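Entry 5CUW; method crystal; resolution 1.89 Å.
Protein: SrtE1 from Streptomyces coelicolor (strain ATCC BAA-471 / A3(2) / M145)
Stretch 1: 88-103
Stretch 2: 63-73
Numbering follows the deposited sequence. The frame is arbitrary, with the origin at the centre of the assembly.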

# COMPACT_ATOMS: atom_id res chain seq x y z
N ASN A 88 1.07 10.63 1.17
CA ASN A 88 0.82 9.42 0.40
C ASN A 88 1.62 8.26 0.99
O ASN A 88 2.84 8.22 0.86
CB ASN A 88 1.17 9.63 -1.06
CG ASN A 88 0.84 8.43 -1.94
OD1 ASN A 88 0.31 7.43 -1.46
ND2 ASN A 88 1.17 8.52 -3.22
N PHE A 89 0.93 7.32 1.63
CA PHE A 89 1.59 6.18 2.29
C PHE A 89 1.85 5.11 1.22
O PHE A 89 0.93 4.46 0.77
CB PHE A 89 0.70 5.64 3.43
CG PHE A 89 1.31 4.51 4.25
CD1 PHE A 89 2.55 4.65 4.85
CD2 PHE A 89 0.60 3.33 4.46
CE1 PHE A 89 3.09 3.61 5.63
CE2 PHE A 89 1.13 2.29 5.23
CZ PHE A 89 2.37 2.43 5.81
N GLY A 90 3.10 4.97 0.80
CA GLY A 90 3.44 4.09 -0.32
C GLY A 90 3.96 2.72 0.11
O GLY A 90 4.82 2.62 0.98
N LEU A 91 3.43 1.67 -0.53
CA LEU A 91 3.76 0.29 -0.16
C LEU A 91 4.01 -0.60 -1.38
O LEU A 91 3.34 -0.46 -2.41
CB LEU A 91 2.63 -0.32 0.66
CG LEU A 91 2.23 0.41 1.94
CD1 LEU A 91 0.92 -0.16 2.39
CD2 LEU A 91 3.29 0.24 3.02
N ALA A 92 4.96 -1.52 -1.24
CA ALA A 92 5.28 -2.47 -2.30
C ALA A 92 5.15 -3.89 -1.77
O ALA A 92 5.53 -4.17 -0.63
CB ALA A 92 6.68 -2.23 -2.84
N GLY A 93 4.60 -4.77 -2.60
CA GLY A 93 4.45 -6.17 -2.25
C GLY A 93 4.58 -7.09 -3.44
O GLY A 93 4.37 -6.67 -4.58
N HIS A 94 4.94 -8.34 -3.19
CA HIS A 94 5.07 -9.34 -4.25
C HIS A 94 3.74 -9.66 -4.93
O HIS A 94 2.69 -9.72 -4.28
CB HIS A 94 5.65 -10.65 -3.69
CG HIS A 94 7.15 -10.70 -3.67
ND1 HIS A 94 7.94 -10.08 -4.62
CD2 HIS A 94 8.01 -11.30 -2.81
CE1 HIS A 94 9.21 -10.30 -4.35
NE2 HIS A 94 9.28 -11.04 -3.26
N ARG A 95 3.81 -9.92 -6.23
CA ARG A 95 2.66 -10.37 -6.99
C ARG A 95 2.54 -11.90 -6.94
O ARG A 95 1.43 -12.43 -6.94
CB ARG A 95 2.77 -9.91 -8.45
CG ARG A 95 1.54 -10.20 -9.33
CD ARG A 95 0.50 -9.08 -9.20
NE ARG A 95 -0.72 -9.38 -9.94
CZ ARG A 95 -0.90 -9.12 -11.23
NH1 ARG A 95 0.07 -8.55 -11.93
NH2 ARG A 95 -2.04 -9.45 -11.83
N ASN A 96 3.67 -12.60 -6.89
CA ASN A 96 3.66 -14.04 -7.15
C ASN A 96 4.42 -15.02 -6.24
O ASN A 96 4.36 -16.23 -6.48
CB ASN A 96 4.15 -14.30 -8.56
CG ASN A 96 3.13 -13.95 -9.60
OD1 ASN A 96 3.32 -13.00 -10.36
ND2 ASN A 96 2.03 -14.70 -9.63
N THR A 97 5.15 -14.54 -5.25
CA THR A 97 5.82 -15.47 -4.34
C THR A 97 5.63 -15.04 -2.90
O THR A 97 4.98 -14.03 -2.64
CB THR A 97 7.33 -15.59 -4.61
OG1 THR A 97 7.95 -14.31 -4.44
CG2 THR A 97 7.59 -16.10 -6.02
N HIS A 98 6.18 -15.82 -1.98
CA HIS A 98 6.20 -15.50 -0.55
C HIS A 98 4.89 -14.93 -0.03
O HIS A 98 4.85 -13.83 0.51
CB HIS A 98 7.34 -14.52 -0.26
CG HIS A 98 8.70 -15.13 -0.44
ND1 HIS A 98 9.50 -14.85 -1.53
CD2 HIS A 98 9.37 -16.04 0.30
CE1 HIS A 98 10.62 -15.54 -1.43
NE2 HIS A 98 10.57 -16.27 -0.33
N GLY A 99 3.81 -15.69 -0.19
CA GLY A 99 2.53 -15.28 0.34
C GLY A 99 1.75 -14.40 -0.62
O GLY A 99 0.55 -14.18 -0.44
N GLU A 100 2.46 -13.90 -1.64
CA GLU A 100 1.90 -13.07 -2.72
C GLU A 100 0.76 -12.17 -2.26
O GLU A 100 -0.38 -12.32 -2.70
CB GLU A 100 1.46 -13.95 -3.89
CG GLU A 100 0.91 -15.29 -3.48
CD GLU A 100 0.82 -16.26 -4.64
OE1 GLU A 100 -0.27 -16.83 -4.86
OE2 GLU A 100 1.84 -16.46 -5.34
N PRO A 101 1.08 -11.23 -1.37
CA PRO A 101 0.05 -10.36 -0.80
C PRO A 101 -0.68 -9.51 -1.86
O PRO A 101 -1.88 -9.27 -1.71
CB PRO A 101 0.83 -9.49 0.18
CG PRO A 101 2.27 -9.60 -0.24
CD PRO A 101 2.42 -10.95 -0.86
N PHE A 102 0.01 -9.05 -2.90
CA PHE A 102 -0.64 -8.16 -3.89
C PHE A 102 -1.01 -8.85 -5.19
O PHE A 102 -1.23 -8.20 -6.23
CB PHE A 102 0.24 -6.96 -4.20
CG PHE A 102 0.37 -5.98 -3.05
CD1 PHE A 102 -0.41 -6.10 -1.92
CD2 PHE A 102 1.27 -4.92 -3.13
CE1 PHE A 102 -0.28 -5.19 -0.86
CE2 PHE A 102 1.40 -4.01 -2.08
CZ PHE A 102 0.62 -4.14 -0.95
N ARG A 103 -1.06 -10.17 -5.17
CA ARG A 103 -1.38 -10.89 -6.40
C ARG A 103 -2.71 -10.46 -7.03
O ARG A 103 -2.82 -10.40 -8.27
CB ARG A 103 -1.42 -12.39 -6.13
CG ARG A 103 -1.62 -13.18 -7.41
CD ARG A 103 -1.48 -14.67 -7.20
NE ARG A 103 -1.53 -15.36 -8.48
CZ ARG A 103 -1.44 -16.67 -8.64
NH1 ARG A 103 -1.30 -17.47 -7.58
NH2 ARG A 103 -1.49 -17.19 -9.86
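Stretch 2 (63-73) VLDRGMVGHYA

Stretch 2 leaves a helix at Val63-Leu64, rounds a type I turn from Leu64 to Gly67, and runs out as strand 69-71, antiparallel to strand 88-92 at 144° with the axes 4.6 Å apart at closest approach. Ala92 pairs with Gly70 through two hydrogen bonds, Gly70 N to Ala92 O and Ala92 N to Gly70 O, both 2.8 Å; two residues on, Tyr72 N donates a hydrogen bond to Gly90 O at 3.2 Å. Leu91 and His71 form the intervening non-hydrogen-bonded pair, their side chains on the same sheet face, with Leu91 CD2 3.8 Å from His71 CA. The His71 ring offers one face to Phe89, whose CE1 lies 3.4 Å from His71 CD2. Beside Gly90, which has no side chain, lies the Tyr72 ring; an ideal CB on Gly90 would come within 3.5 Å of Tyr72 CD1, close but not a clash. Val69 is the main knob, its CG1 3.8 Å from Phe102 CZ, 3.9 Å from Pro101 CG and 4.1 Å from Gly93 CA; a CB on Gly93 would crowd that methyl at 3.0 Å. Leu64 CB packs over the face of the His94 ring, while His94 NE2 donates to Asp65 OD1 at 2.8 Å. His98 lays its ring face against Asp65, and Gly67, at positive phi, brings its CA to 3.3 Å from His98 O.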

# COMPACT_ATOMS: atom_id res chain seq x y z
N VAL A 63 12.65 -7.80 3.49
CA VAL A 63 11.24 -7.46 3.60
C VAL A 63 10.36 -8.28 2.64
O VAL A 63 9.65 -9.18 3.09
CB VAL A 63 11.02 -5.96 3.36
CG1 VAL A 63 9.53 -5.63 3.32
CG2 VAL A 63 11.74 -5.14 4.45
N LEU A 64 10.39 -7.99 1.34
CA LEU A 64 9.46 -8.66 0.41
C LEU A 64 9.64 -10.18 0.37
O LEU A 64 8.66 -10.91 0.34
CB LEU A 64 9.59 -8.09 -1.00
CG LEU A 64 9.67 -6.57 -1.14
CD1 LEU A 64 9.77 -6.18 -2.61
CD2 LEU A 64 8.48 -5.89 -0.47
N ASP A 65 10.88 -10.66 0.37
CA ASP A 65 11.09 -12.10 0.35
C ASP A 65 10.80 -12.73 1.71
O ASP A 65 10.87 -13.95 1.86
CB ASP A 65 12.52 -12.46 -0.08
CG ASP A 65 12.76 -12.18 -1.55
OD1 ASP A 65 11.80 -11.77 -2.24
OD2 ASP A 65 13.90 -12.38 -2.02
N ARG A 66 10.47 -11.91 2.70
CA ARG A 66 10.12 -12.43 4.01
C ARG A 66 8.60 -12.49 4.14
O ARG A 66 8.07 -12.73 5.22
CB ARG A 66 10.72 -11.57 5.12
CG ARG A 66 12.23 -11.45 5.04
CD ARG A 66 12.90 -12.82 5.02
NE ARG A 66 12.43 -13.64 6.14
CZ ARG A 66 12.62 -14.95 6.24
NH1 ARG A 66 13.27 -15.62 5.29
NH2 ARG A 66 12.15 -15.60 7.29
N GLY A 67 7.91 -12.27 3.03
CA GLY A 67 6.46 -12.32 3.01
C GLY A 67 5.81 -11.07 3.56
O GLY A 67 4.63 -11.09 3.89
N MET A 68 6.56 -9.97 3.65
CA MET A 68 5.99 -8.72 4.15
C MET A 68 5.82 -7.69 3.05
O MET A 68 6.41 -7.83 1.98
CB MET A 68 6.87 -8.15 5.27
CG MET A 68 7.04 -9.11 6.43
SD MET A 68 7.86 -8.32 7.85
CE MET A 68 9.58 -8.41 7.36
N VAL A 69 5.01 -6.66 3.28
CA VAL A 69 4.99 -5.57 2.33
C VAL A 69 5.84 -4.45 2.90
O VAL A 69 6.00 -4.34 4.12
CB VAL A 69 3.57 -5.05 1.99
CG1 VAL A 69 2.71 -6.16 1.44
CG2 VAL A 69 2.92 -4.38 3.19
N GLY A 70 6.41 -3.65 2.00
CA GLY A 70 7.41 -2.67 2.37
C GLY A 70 6.97 -1.25 2.17
O GLY A 70 6.39 -0.90 1.13
N HIS A 71 7.24 -0.43 3.17
CA HIS A 71 7.02 1.01 3.10
C HIS A 71 8.22 1.70 2.44
O HIS A 71 9.35 1.60 2.92
CB HIS A 71 6.79 1.57 4.51
CG HIS A 71 6.69 3.07 4.57
ND1 HIS A 71 7.41 3.82 5.47
CD2 HIS A 71 5.95 3.94 3.84
CE1 HIS A 71 7.11 5.10 5.31
NE2 HIS A 71 6.24 5.20 4.32
N TYR A 72 7.97 2.41 1.34
CA TYR A 72 9.07 3.10 0.65
C TYR A 72 9.71 4.08 1.62
O TYR A 72 9.04 4.97 2.13
CB TYR A 72 8.57 3.83 -0.60
CG TYR A 72 8.26 2.93 -1.78
CD1 TYR A 72 7.00 2.38 -1.95
CD2 TYR A 72 9.23 2.64 -2.73
CE1 TYR A 72 6.70 1.58 -3.05
CE2 TYR A 72 8.95 1.83 -3.82
CZ TYR A 72 7.68 1.30 -3.97
OH TYR A 72 7.39 0.51 -5.04
N ALA A 73 11.00 3.90 1.90
CA ALA A 73 11.64 4.68 2.97
C ALA A 73 13.06 5.15 2.69
O ALA A 73 13.64 5.82 3.53
CB ALA A 73 11.63 3.87 4.26
O HOH W 1 2.76 -12.52 2.83
O HOH W 2 5.68 -8.94 -0.43